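Local coordinates for protein 6-phosphogluconate dehydrogenase (PDB 5U5G) that probably catalyses the NADPH-dependent reduction of 2-oxopropylphosphonate to the hydroxy phosphonate, a late step of fosfomycin biosynthesis, at residues A[51-56]-A[84-89]; A[96-101]-A[240-245]; A[120-125]-A[168-173]. One frame throughout, in Å; residues are numbered along the deposited sequence.

Contact 1: A[51-56]-A[84-89]; sequences DIVALT and LACLEV
Thr56 OG1 is the polar atom around which 51-56 and 84-89 meet, flanked on its own helix by two backbone carbonyls and met from the other segment by Cys86 CB. It lies 2.8 Å from Ile52 O and 3.0 Å from Val53 O, and its single proton can serve either. A chi1 of 53° tucks OG1 between the two backbone branches and turns it back over the preceding turn. The same atom stands 3.4 Å from Cys86 CB, so a hydroxyl committed to its own helix presents its flank to an apolar neighbour. Beyond CB, the cysteine swings its sulfur anti to its own carbonyl carbon (chi1 -58°), which carries SG alongside the start of the helix, 3.8 Å from Val53 CG2 and more loosely against Ile52 CG2. Leu87 CD1 is a looser neighbour, 4.4 Å from Thr56 CG2. Asp51 caps the helix, its OD1 accepting from Ala54 N at 2.9 Å in an almost straight bond (168°). Arg60 ties the two sides together, bonding Thr56 O and forming a salt bridge with Glu88. The contact thus joins, largely by van der Waals packing, two helices that lead into the neighbouring parallel strands 61-64 and 92-95 of a Rossmann-type dinucleotide-binding domain.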
loop_
_atom_site.group_PDB
_atom_site.type_symbol
_atom_site.label_atom_id
_atom_site.label_comp_id
_atom_site.label_asym_id
_atom_site.label_seq_id
_atom_site.Cartn_x
_atom_site.Cartn_y
_atom_site.Cartn_z
ATOM N N ASP A 51 16.786 -34.210 15.552
ATOM C CA ASP A 51 15.419 -34.351 16.023
ATOM C C ASP A 51 15.205 -33.375 17.172
ATOM O O ASP A 51 16.135 -32.696 17.620
ATOM C CB ASP A 51 15.100 -35.804 16.418
ATOM C CG ASP A 51 16.014 -36.355 17.516
ATOM O OD1 ASP A 51 16.684 -35.586 18.244
ATOM O OD2 ASP A 51 16.046 -37.595 17.662
ATOM N N ILE A 52 13.961 -33.330 17.654
ATOM C CA ILE A 52 13.541 -32.359 18.662
ATOM C C ILE A 52 14.136 -32.686 20.025
ATOM O O ILE A 52 14.361 -31.784 20.847
ATOM C CB ILE A 52 11.997 -32.304 18.690
ATOM C CG1 ILE A 52 11.465 -31.819 17.340
ATOM C CG2 ILE A 52 11.472 -31.422 19.809
ATOM C CD1 ILE A 52 12.169 -30.610 16.812
ATOM N N VAL A 53 14.408 -33.966 20.289
ATOM C CA VAL A 53 15.088 -34.348 21.522
ATOM C C VAL A 53 16.460 -33.693 21.591
ATOM O O VAL A 53 16.813 -33.045 22.586
ATOM C CB VAL A 53 15.197 -35.881 21.622
ATOM C CG1 VAL A 53 16.125 -36.276 22.771
ATOM C CG2 VAL A 53 13.822 -36.498 21.792
ATOM N N ALA A 54 17.261 -33.864 20.534
ATOM C CA ALA A 54 18.594 -33.279 20.517
ATOM C C ALA A 54 18.524 -31.765 20.618
ATOM O O ALA A 54 19.356 -31.138 21.286
ATOM C CB ALA A 54 19.336 -33.694 19.244
ATOM N N LEU A 55 17.548 -31.155 19.947
ATOM C CA LEU A 55 17.469 -29.703 19.970
ATOM C C LEU A 55 17.139 -29.203 21.370
ATOM O O LEU A 55 17.814 -28.307 21.890
ATOM C CB LEU A 55 16.437 -29.223 18.951
ATOM C CG LEU A 55 16.374 -27.734 18.639
ATOM C CD1 LEU A 55 17.661 -27.258 17.995
ATOM C CD2 LEU A 55 15.217 -27.509 17.703
ATOM N N THR A 56 16.121 -29.790 22.008
ATOM C CA THR A 56 15.713 -29.336 23.334
ATOM C C THR A 56 16.770 -29.616 24.400
ATOM O O THR A 56 16.794 -28.928 25.428
ATOM C CB THR A 56 14.384 -29.992 23.742
ATOM O OG1 THR A 56 14.483 -31.417 23.607
ATOM C CG2 THR A 56 13.217 -29.470 22.878
ATOM N N LEU A 84 6.027 -30.702 22.878
ATOM C CA LEU A 84 5.360 -30.731 24.180
ATOM C C LEU A 84 5.904 -31.849 25.060
ATOM O O LEU A 84 5.948 -31.708 26.285
ATOM C CB LEU A 84 3.842 -30.868 24.004
ATOM C CG LEU A 84 3.133 -29.639 23.419
ATOM C CD1 LEU A 84 1.800 -30.010 22.806
ATOM C CD2 LEU A 84 2.933 -28.535 24.455
ATOM N N ALA A 85 6.356 -32.948 24.456
ATOM C CA ALA A 85 6.928 -34.049 25.219
ATOM C C ALA A 85 8.346 -33.764 25.706
ATOM O O ALA A 85 8.786 -34.385 26.678
ATOM C CB ALA A 85 6.910 -35.326 24.372
ATOM N N CYS A 86 9.069 -32.842 25.070
ATOM C CA CYS A 86 10.478 -32.616 25.370
ATOM C C CYS A 86 10.759 -31.328 26.126
ATOM O O CYS A 86 11.900 -31.116 26.555
ATOM C CB CYS A 86 11.306 -32.603 24.074
ATOM S SG CYS A 86 11.187 -34.091 23.092
ATOM N N LEU A 87 9.772 -30.458 26.292
ATOM C CA LEU A 87 10.013 -29.192 26.959
ATOM C C LEU A 87 10.259 -29.394 28.447
ATOM O O LEU A 87 9.693 -30.284 29.078
ATOM C CB LEU A 87 8.823 -28.267 26.763
ATOM C CG LEU A 87 8.879 -27.188 25.691
ATOM C CD1 LEU A 87 9.486 -27.678 24.371
ATOM C CD2 LEU A 87 7.452 -26.811 25.521
ATOM N N GLU A 88 11.111 -28.543 29.005
ATOM C CA GLU A 88 11.305 -28.462 30.442
ATOM C C GLU A 88 10.520 -27.282 30.999
ATOM O O GLU A 88 10.154 -26.351 30.276
ATOM C CB GLU A 88 12.787 -28.312 30.789
ATOM C CG GLU A 88 13.581 -29.612 30.673
ATOM C CD GLU A 88 15.080 -29.361 30.614
ATOM O OE1 GLU A 88 15.868 -30.287 30.905
ATOM O OE2 GLU A 88 15.455 -28.223 30.283
ATOM N N VAL A 89 10.271 -27.331 32.308
ATOM C CA VAL A 89 9.698 -26.182 32.991
ATOM C C VAL A 89 10.594 -24.976 32.768
ATOM O O VAL A 89 11.811 -25.056 32.951
ATOM C CB VAL A 89 9.524 -26.494 34.488
ATOM C CG1 VAL A 89 9.016 -25.268 35.228
ATOM C CG2 VAL A 89 8.590 -27.681 34.673
#

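Contact 2: A[96-101]-A[240-245]. With NAP (NADP nicotinamide-adenine-dinucleotide phosphate), chain E.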
loop_
_atom_site.group_PDB
_atom_site.type_symbol
_atom_site.label_atom_id
_atom_site.label_comp_id
_atom_site.label_asym_id
_atom_site.label_seq_id
_atom_site.Cartn_x
_atom_site.Cartn_y
_atom_site.Cartn_z
ATOM N N LEU A 96 7.105 -18.353 15.011
ATOM C CA LEU A 96 7.077 -17.303 14.009
ATOM C C LEU A 96 6.168 -17.630 12.839
ATOM O O LEU A 96 6.135 -16.863 11.867
ATOM C CB LEU A 96 8.484 -17.037 13.488
ATOM C CG LEU A 96 9.563 -16.816 14.540
ATOM C CD1 LEU A 96 10.912 -17.107 13.915
ATOM C CD2 LEU A 96 9.499 -15.385 15.063
ATOM N N SER A 97 5.436 -18.739 12.906
ATOM C CA SER A 97 4.572 -19.159 11.813
ATOM C C SER A 97 3.271 -18.368 11.826
ATOM O O SER A 97 2.862 -17.800 12.842
ATOM C CB SER A 97 4.261 -20.659 11.912
ATOM O OG SER A 97 5.441 -21.400 12.213
ATOM N N THR A 98 2.606 -18.350 10.681
ATOM C CA THR A 98 1.247 -17.842 10.604
ATOM C C THR A 98 0.308 -19.038 10.666
ATOM O O THR A 98 0.324 -19.890 9.774
ATOM C CB THR A 98 1.023 -17.012 9.343
ATOM O OG1 THR A 98 1.994 -15.956 9.307
ATOM C CG2 THR A 98 -0.369 -16.403 9.377
ATOM N N ILE A 99 -0.479 -19.114 11.742
ATOM C CA ILE A 99 -1.349 -20.251 12.014
ATOM C C ILE A 99 -2.686 -19.713 12.503
ATOM O O ILE A 99 -2.808 -18.540 12.867
ATOM C CB ILE A 99 -0.759 -21.211 13.076
ATOM C CG1 ILE A 99 -0.578 -20.472 14.403
ATOM C CG2 ILE A 99 0.570 -21.823 12.623
ATOM C CD1 ILE A 99 -0.153 -21.399 15.541
ATOM N N ALA A 100 -3.687 -20.593 12.513
ATOM C CA ALA A 100 -5.025 -20.223 12.959
ATOM C C ALA A 100 -4.994 -19.738 14.408
ATOM O O ALA A 100 -4.271 -20.304 15.240
ATOM C CB ALA A 100 -5.968 -21.418 12.825
ATOM N N PRO A 101 -5.731 -18.672 14.735
ATOM C CA PRO A 101 -5.721 -18.158 16.119
ATOM C C PRO A 101 -6.137 -19.193 17.154
ATOM O O PRO A 101 -5.542 -19.241 18.235
ATOM C CB PRO A 101 -6.708 -16.971 16.055
ATOM C CG PRO A 101 -6.632 -16.508 14.600
ATOM C CD PRO A 101 -6.483 -17.798 13.815
ATOM N N CYS A 240 -1.759 -18.757 -0.147
ATOM C CA CYS A 240 -3.103 -19.341 -0.103
ATOM C C CYS A 240 -3.432 -19.941 1.264
ATOM O O CYS A 240 -4.605 -19.944 1.667
ATOM C CB CYS A 240 -3.255 -20.397 -1.208
ATOM S SG CYS A 240 -3.445 -19.674 -2.883
ATOM N N LYS A 241 -2.428 -20.448 1.987
ATOM C CA LYS A 241 -2.652 -20.846 3.372
ATOM C C LYS A 241 -3.223 -19.684 4.179
ATOM O O LYS A 241 -4.204 -19.845 4.918
ATOM C CB LYS A 241 -1.348 -21.359 3.998
ATOM C CG LYS A 241 -1.365 -21.351 5.536
ATOM C CD LYS A 241 -0.074 -21.879 6.158
ATOM C CE LYS A 241 1.118 -20.921 5.969
ATOM N NZ LYS A 241 1.039 -19.662 6.764
ATOM N N ASP A 242 -2.634 -18.491 4.033
ATOM C CA ASP A 242 -3.094 -17.352 4.820
ATOM C C ASP A 242 -4.464 -16.865 4.350
ATOM O O ASP A 242 -5.309 -16.497 5.173
ATOM C CB ASP A 242 -2.053 -16.227 4.777
ATOM C CG ASP A 242 -0.754 -16.610 5.476
ATOM O OD1 ASP A 242 -0.742 -17.657 6.174
ATOM O OD2 ASP A 242 0.256 -15.879 5.327
ATOM N N LEU A 243 -4.711 -16.884 3.037
ATOM C CA LEU A 243 -6.029 -16.516 2.519
ATOM C C LEU A 243 -7.108 -17.457 3.048
ATOM O O LEU A 243 -8.243 -17.040 3.319
ATOM C CB LEU A 243 -6.013 -16.548 0.989
ATOM C CG LEU A 243 -5.939 -15.265 0.144
ATOM C CD1 LEU A 243 -6.183 -13.979 0.941
ATOM C CD2 LEU A 243 -4.677 -15.193 -0.700
ATOM N N GLU A 244 -6.775 -18.736 3.180
ATOM C CA GLU A 244 -7.720 -19.702 3.719
ATOM C C GLU A 244 -7.960 -19.467 5.209
ATOM O O GLU A 244 -9.089 -19.604 5.690
ATOM C CB GLU A 244 -7.205 -21.117 3.452
ATOM C CG GLU A 244 -8.088 -22.233 3.989
ATOM C CD GLU A 244 -9.455 -22.255 3.344
ATOM O OE1 GLU A 244 -9.598 -21.726 2.211
ATOM O OE2 GLU A 244 -10.387 -22.805 3.978
ATOM N N LEU A 245 -6.925 -19.091 5.958
ATOM C CA LEU A 245 -7.164 -18.696 7.345
ATOM C C LEU A 245 -8.130 -17.515 7.415
ATOM O O LEU A 245 -9.045 -17.499 8.248
ATOM C CB LEU A 245 -5.847 -18.368 8.040
ATOM C CG LEU A 245 -4.859 -19.531 8.179
ATOM C CD1 LEU A 245 -3.528 -19.023 8.691
ATOM C CD2 LEU A 245 -5.418 -20.611 9.100
HETATM P PA NAP E . 8.454 -22.614 3.085
HETATM O O1A NAP E . 7.450 -23.344 2.270
HETATM O O2A NAP E . 9.605 -21.889 2.432
HETATM O O5B NAP E . 9.082 -23.629 4.240
HETATM C C5B NAP E . 7.998 -24.241 4.895
HETATM C C4B NAP E . 8.572 -24.911 6.161
HETATM O O4B NAP E . 7.581 -25.687 6.834
HETATM C C3B NAP E . 9.774 -25.841 5.761
HETATM O O3B NAP E . 10.711 -25.840 6.794
HETATM C C2B NAP E . 9.074 -27.214 5.741
HETATM O O2B NAP E . 9.864 -28.265 6.016
HETATM C C1B NAP E . 8.108 -26.993 6.973
HETATM N N9A NAP E . 7.043 -27.975 6.906
HETATM C C8A NAP E . 5.864 -27.962 6.133
HETATM N N7A NAP E . 5.105 -29.079 6.303
HETATM C C5A NAP E . 5.844 -29.842 7.219
HETATM C C6A NAP E . 5.617 -31.101 7.802
HETATM N N6A NAP E . 4.486 -31.821 7.507
HETATM N N1A NAP E . 6.502 -31.646 8.674
HETATM C C2A NAP E . 7.615 -30.893 8.941
HETATM N N3A NAP E . 7.966 -29.687 8.475
HETATM C C4A NAP E . 7.050 -29.171 7.599
HETATM O O3 NAP E . 7.434 -21.562 3.826
HETATM P PN NAP E . 8.095 -20.164 4.239
HETATM O O1N NAP E . 9.364 -20.309 4.983
HETATM O O2N NAP E . 7.840 -19.061 3.236
HETATM O O5D NAP E . 6.988 -19.639 5.483
HETATM C C5D NAP E . 7.215 -20.266 6.665
HETATM C C4D NAP E . 6.336 -19.578 7.693
HETATM O O4D NAP E . 6.666 -18.166 7.757
HETATM C C3D NAP E . 4.821 -19.668 7.231
HETATM O O3D NAP E . 4.019 -19.834 8.366
HETATM C C2D NAP E . 4.579 -18.320 6.587
HETATM O O2D NAP E . 3.249 -17.883 6.689
HETATM C C1D NAP E . 5.483 -17.422 7.493
HETATM N N1N NAP E . 5.877 -16.206 6.810
HETATM C C2N NAP E . 6.552 -16.232 5.561
HETATM C C3N NAP E . 6.971 -15.041 5.007
HETATM C C7N NAP E . 7.699 -15.030 3.735
HETATM O O7N NAP E . 8.130 -13.994 3.225
HETATM N N7N NAP E . 7.972 -16.223 3.091
HETATM C C4N NAP E . 6.764 -13.721 5.702
HETATM C C5N NAP E . 6.040 -13.819 6.971
HETATM C C6N NAP E . 5.623 -14.987 7.457
HETATM P P2B NAP E . 10.774 -28.957 4.564
HETATM O O1X NAP E . 11.815 -27.890 4.425
HETATM O O2X NAP E . 11.242 -30.315 5.095
HETATM O O3X NAP E . 9.653 -28.968 3.553
HETATM O O HOH W 1 2.448 -15.675 6.650
#
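Lys241 reaches from helix 236-247 to Thr98 O and the cofactor. Its CB sets out toward the loop 96-101, and CG and CD continue in extended form until CD lies 4.1 Å from Thr98 O. Two successive bends, chi3 71° and chi4 70°, then fold the end over: CE passes 3.8 Å from O2D of the nicotinamide ribose, and NZ arrives among several oxygens. Lys241 NZ donates to O2D of NADP at 2.8 Å. The same NZ gives a bond of 3.1 Å to Thr98 O. With Asp242 OD1 Lys241 NZ forms a salt bridge of 2.7 Å, while its bond to O3D of the nicotinamide ribose is weak. The Thr98 N-H donates to O3D at 3.1 Å, nearly straight at 167°; the backbone amide and the lysine thus grip the two ribose hydroxyls jointly. Thr98 CG2 also rests 3.5 Å from Asp242 OD1, the two side chains crossing at about a right angle. One turn along, Leu245 CD2 packs on Ala100 CB at 3.9 Å. The loop runs from strand 92-95 into helix 101-113, and helix 236-247 closes over it from the second domain, with its Cys240 and Leu243 turned to helix 257-273 and with Thr98 also against helix 168-196.

Contact 3: A[120-125]-A[168-173]; sequences ECPVSG and KAQRLK. With 7VD ((2-oxopropyl)phosphonic acid), chain F; NAP (NADP nicotinamide-adenine-dinucleotide phosphate), chain E.
Glu120 and Gln170 join the later half of a Rossmann-sheet strand, 117-124, to the first turns of the long helix 168-196 that leads from the nucleotide-binding domain into the helical one. The tight part comprises Glu120, Pro122, Ala169, Gln170 and the CG of Lys173. Gln170 N donates to Glu120 OE2 at 2.8 Å (N-H...O 152°), coming in almost head-on, while OE1 turns to Gly167 N and His108. Ala169 CB touches both the carboxylate and the proline ring, 3.4 Å from Glu120 OE2 and 3.7 Å from Pro122 CD. The Gln170 amide, bonded at both ends to the loop of Ser97 and Ile99, lies beside the proline ring, NE2 3.8 Å from Pro122 CD. Further along, Pro122 CB rests 3.7 Å from Lys173 CG. The 168 end is sparsely packed against 120-125, because Lys168 runs extended to a salt bridge with Asp200 of the second subunit. At the far end the strand opens into the substrate pocket, where Ser124 OG, also bonded to Arg212 N of the second subunit, and Gly125 N grip phosphonate oxygens of the bound (2-oxopropyl)phosphonic acid. A bend at chi2 (71°) carries Lys173 along the proline toward the same ligand. There its NZ, also bonded to Asn177 OD1, donates to Val123 O at 2.8 Å (C=O...N 147°) and to the ketone oxygen O7 at 2.7 Å.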
loop_
_atom_site.group_PDB
_atom_site.type_symbol
_atom_site.label_atom_id
_atom_site.label_comp_id
_atom_site.label_asym_id
_atom_site.label_seq_id
_atom_site.Cartn_x
_atom_site.Cartn_y
_atom_site.Cartn_z
ATOM N N GLU A 120 3.570 -16.428 20.802
ATOM C CA GLU A 120 2.942 -16.360 19.488
ATOM C C GLU A 120 3.486 -15.120 18.780
ATOM O O GLU A 120 3.178 -13.997 19.176
ATOM C CB GLU A 120 1.426 -16.322 19.687
ATOM C CG GLU A 120 0.542 -15.947 18.517
ATOM C CD GLU A 120 -0.914 -15.710 18.958
ATOM O OE1 GLU A 120 -1.304 -16.156 20.064
ATOM O OE2 GLU A 120 -1.664 -15.058 18.208
ATOM N N CYS A 121 4.329 -15.312 17.755
ATOM C CA CYS A 121 5.127 -14.212 17.196
ATOM C C CYS A 121 5.135 -14.228 15.665
ATOM O O CYS A 121 6.192 -14.373 15.035
ATOM C CB CYS A 121 6.555 -14.277 17.750
ATOM S SG CYS A 121 7.578 -12.806 17.457
ATOM N N PRO A 122 3.975 -14.054 15.019
ATOM C CA PRO A 122 3.983 -13.924 13.555
ATOM C C PRO A 122 4.745 -12.668 13.151
ATOM O O PRO A 122 4.858 -11.714 13.925
ATOM C CB PRO A 122 2.496 -13.839 13.184
ATOM C CG PRO A 122 1.798 -13.358 14.450
ATOM C CD PRO A 122 2.607 -13.966 15.581
ATOM N N VAL A 123 5.312 -12.690 11.941
ATOM C CA VAL A 123 6.197 -11.622 11.487
ATOM C C VAL A 123 5.795 -11.155 10.095
ATOM O O VAL A 123 5.062 -11.831 9.371
ATOM C CB VAL A 123 7.675 -12.061 11.490
ATOM C CG1 VAL A 123 8.142 -12.377 12.913
ATOM C CG2 VAL A 123 7.871 -13.260 10.564
ATOM N N SER A 124 6.297 -9.979 9.719
ATOM C CA SER A 124 6.058 -9.445 8.386
ATOM C C SER A 124 7.289 -8.674 7.931
ATOM O O SER A 124 7.958 -8.013 8.731
ATOM C CB SER A 124 4.820 -8.543 8.365
ATOM O OG SER A 124 4.495 -8.145 7.053
ATOM N N GLY A 125 7.579 -8.759 6.636
ATOM C CA GLY A 125 8.741 -8.077 6.097
ATOM C C GLY A 125 9.485 -8.926 5.090
ATOM O O GLY A 125 10.414 -8.447 4.441
ATOM N N LYS A 168 -4.426 -13.203 19.510
ATOM C CA LYS A 168 -4.633 -11.865 18.955
ATOM C C LYS A 168 -3.588 -11.536 17.896
ATOM O O LYS A 168 -3.907 -10.909 16.880
ATOM C CB LYS A 168 -4.615 -10.811 20.062
ATOM C CG LYS A 168 -4.893 -9.393 19.548
ATOM C CD LYS A 168 -5.235 -8.417 20.686
ATOM C CE LYS A 168 -5.607 -7.062 20.129
ATOM N NZ LYS A 168 -5.941 -6.084 21.184
ATOM N N ALA A 169 -2.332 -11.933 18.123
ATOM C CA ALA A 169 -1.301 -11.687 17.123
ATOM C C ALA A 169 -1.646 -12.363 15.805
ATOM O O ALA A 169 -1.478 -11.767 14.733
ATOM C CB ALA A 169 0.064 -12.160 17.636
ATOM N N GLN A 170 -2.145 -13.605 15.854
ATOM C CA GLN A 170 -2.486 -14.276 14.602
ATOM C C GLN A 170 -3.680 -13.611 13.936
ATOM O O GLN A 170 -3.729 -13.517 12.707
ATOM C CB GLN A 170 -2.768 -15.765 14.819
ATOM C CG GLN A 170 -1.540 -16.603 15.218
ATOM C CD GLN A 170 -0.464 -16.654 14.137
ATOM O OE1 GLN A 170 -0.698 -16.303 12.977
ATOM N NE2 GLN A 170 0.713 -17.103 14.513
ATOM N N ARG A 171 -4.651 -13.153 14.728
ATOM C CA ARG A 171 -5.789 -12.437 14.156
ATOM C C ARG A 171 -5.317 -11.237 13.351
ATOM O O ARG A 171 -5.753 -11.029 12.213
ATOM C CB ARG A 171 -6.750 -11.999 15.265
ATOM C CG ARG A 171 -7.470 -13.164 15.921
ATOM C CD ARG A 171 -8.377 -12.758 17.087
ATOM N NE ARG A 171 -9.006 -13.967 17.618
ATOM C CZ ARG A 171 -8.666 -14.575 18.754
ATOM N NH1 ARG A 171 -7.729 -14.071 19.549
ATOM N NH2 ARG A 171 -9.292 -15.684 19.110
ATOM N N LEU A 172 -4.404 -10.448 13.927
ATOM C CA LEU A 172 -3.894 -9.253 13.262
ATOM C C LEU A 172 -3.044 -9.598 12.038
ATOM O O LEU A 172 -3.126 -8.922 11.000
ATOM C CB LEU A 172 -3.091 -8.431 14.266
ATOM C CG LEU A 172 -3.975 -7.769 15.327
ATOM C CD1 LEU A 172 -3.152 -7.408 16.550
ATOM C CD2 LEU A 172 -4.641 -6.536 14.720
ATOM N N LYS A 173 -2.209 -10.632 12.148
ATOM C CA LYS A 173 -1.358 -11.028 11.032
ATOM C C LYS A 173 -2.190 -11.455 9.830
ATOM O O LYS A 173 -1.906 -11.047 8.696
ATOM C CB LYS A 173 -0.417 -12.166 11.472
ATOM C CG LYS A 173 0.304 -12.904 10.311
ATOM C CD LYS A 173 1.391 -12.021 9.655
ATOM C CE LYS A 173 2.105 -12.780 8.493
ATOM N NZ LYS A 173 2.920 -11.856 7.633
HETATM P P1 7VD F . 5.094 -10.765 4.491
HETATM C C1 7VD F . 4.870 -12.385 3.703
HETATM O O2 7VD F . 3.999 -10.386 5.460
HETATM O O3 7VD F . 6.440 -10.651 5.167
HETATM O O4 7VD F . 5.050 -9.878 3.271
HETATM C C6 7VD F . 3.784 -13.264 4.270
HETATM O O7 7VD F . 3.541 -13.282 5.476
HETATM C C8 7VD F . 3.033 -14.100 3.270
HETATM P PA NAP E . 8.454 -22.614 3.085
HETATM O O1A NAP E . 7.450 -23.344 2.270
HETATM O O2A NAP E . 9.605 -21.889 2.432
HETATM O O5B NAP E . 9.082 -23.629 4.240
HETATM C C5B NAP E . 7.998 -24.241 4.895
HETATM C C4B NAP E . 8.572 -24.911 6.161
HETATM O O4B NAP E . 7.581 -25.687 6.834
HETATM C C3B NAP E . 9.774 -25.841 5.761
HETATM O O3B NAP E . 10.711 -25.840 6.794
HETATM C C2B NAP E . 9.074 -27.214 5.741
HETATM O O2B NAP E . 9.864 -28.265 6.016
HETATM C C1B NAP E . 8.108 -26.993 6.973
HETATM N N9A NAP E . 7.043 -27.975 6.906
HETATM C C8A NAP E . 5.864 -27.962 6.133
HETATM N N7A NAP E . 5.105 -29.079 6.303
HETATM C C5A NAP E . 5.844 -29.842 7.219
HETATM C C6A NAP E . 5.617 -31.101 7.802
HETATM N N6A NAP E . 4.486 -31.821 7.507
HETATM N N1A NAP E . 6.502 -31.646 8.674
HETATM C C2A NAP E . 7.615 -30.893 8.941
HETATM N N3A NAP E . 7.966 -29.687 8.475
HETATM C C4A NAP E . 7.050 -29.171 7.599
HETATM O O3 NAP E . 7.434 -21.562 3.826
HETATM P PN NAP E . 8.095 -20.164 4.239
HETATM O O1N NAP E . 9.364 -20.309 4.983
HETATM O O2N NAP E . 7.840 -19.061 3.236
HETATM O O5D NAP E . 6.988 -19.639 5.483
HETATM C C5D NAP E . 7.215 -20.266 6.665
HETATM C C4D NAP E . 6.336 -19.578 7.693
HETATM O O4D NAP E . 6.666 -18.166 7.757
HETATM C C3D NAP E . 4.821 -19.668 7.231
HETATM O O3D NAP E . 4.019 -19.834 8.366
HETATM C C2D NAP E . 4.579 -18.320 6.587
HETATM O O2D NAP E . 3.249 -17.883 6.689
HETATM C C1D NAP E . 5.483 -17.422 7.493
HETATM N N1N NAP E . 5.877 -16.206 6.810
HETATM C C2N NAP E . 6.552 -16.232 5.561
HETATM C C3N NAP E . 6.971 -15.041 5.007
HETATM C C7N NAP E . 7.699 -15.030 3.735
HETATM O O7N NAP E . 8.130 -13.994 3.225
HETATM N N7N NAP E . 7.972 -16.223 3.091
HETATM C C4N NAP E . 6.764 -13.721 5.702
HETATM C C5N NAP E . 6.040 -13.819 6.971
HETATM C C6N NAP E . 5.623 -14.987 7.457
HETATM P P2B NAP E . 10.774 -28.957 4.564
HETATM O O1X NAP E . 11.815 -27.890 4.425
HETATM O O2X NAP E . 11.242 -30.315 5.095
HETATM O O3X NAP E . 9.653 -28.968 3.553
#

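Overall arrangement
Contacts 2 and 3 form one unit around the active site, their centres about 9 Å apart, whereas contact 1 lies at the periphery of the nucleotide-binding domain, its centre about 25 Å from that of contact 2 and about 24 Å from that of contact 3. The two inner contacts meet at Gln170, whose NE2 lies 2.8 Å from Ser97 O and whose OE1 lies 3.1 Å from Ile99 N, bonds that probably help to hold the ribose-binding loop. Contact 2 mainly meets the ribose, contact 3 the phosphonate and ketone, though Asp242 lines the substrate pocket and Val123 and Lys173 border the nicotinamide. In contact 1 the Ile52 side chain is about 9 Å from NADP.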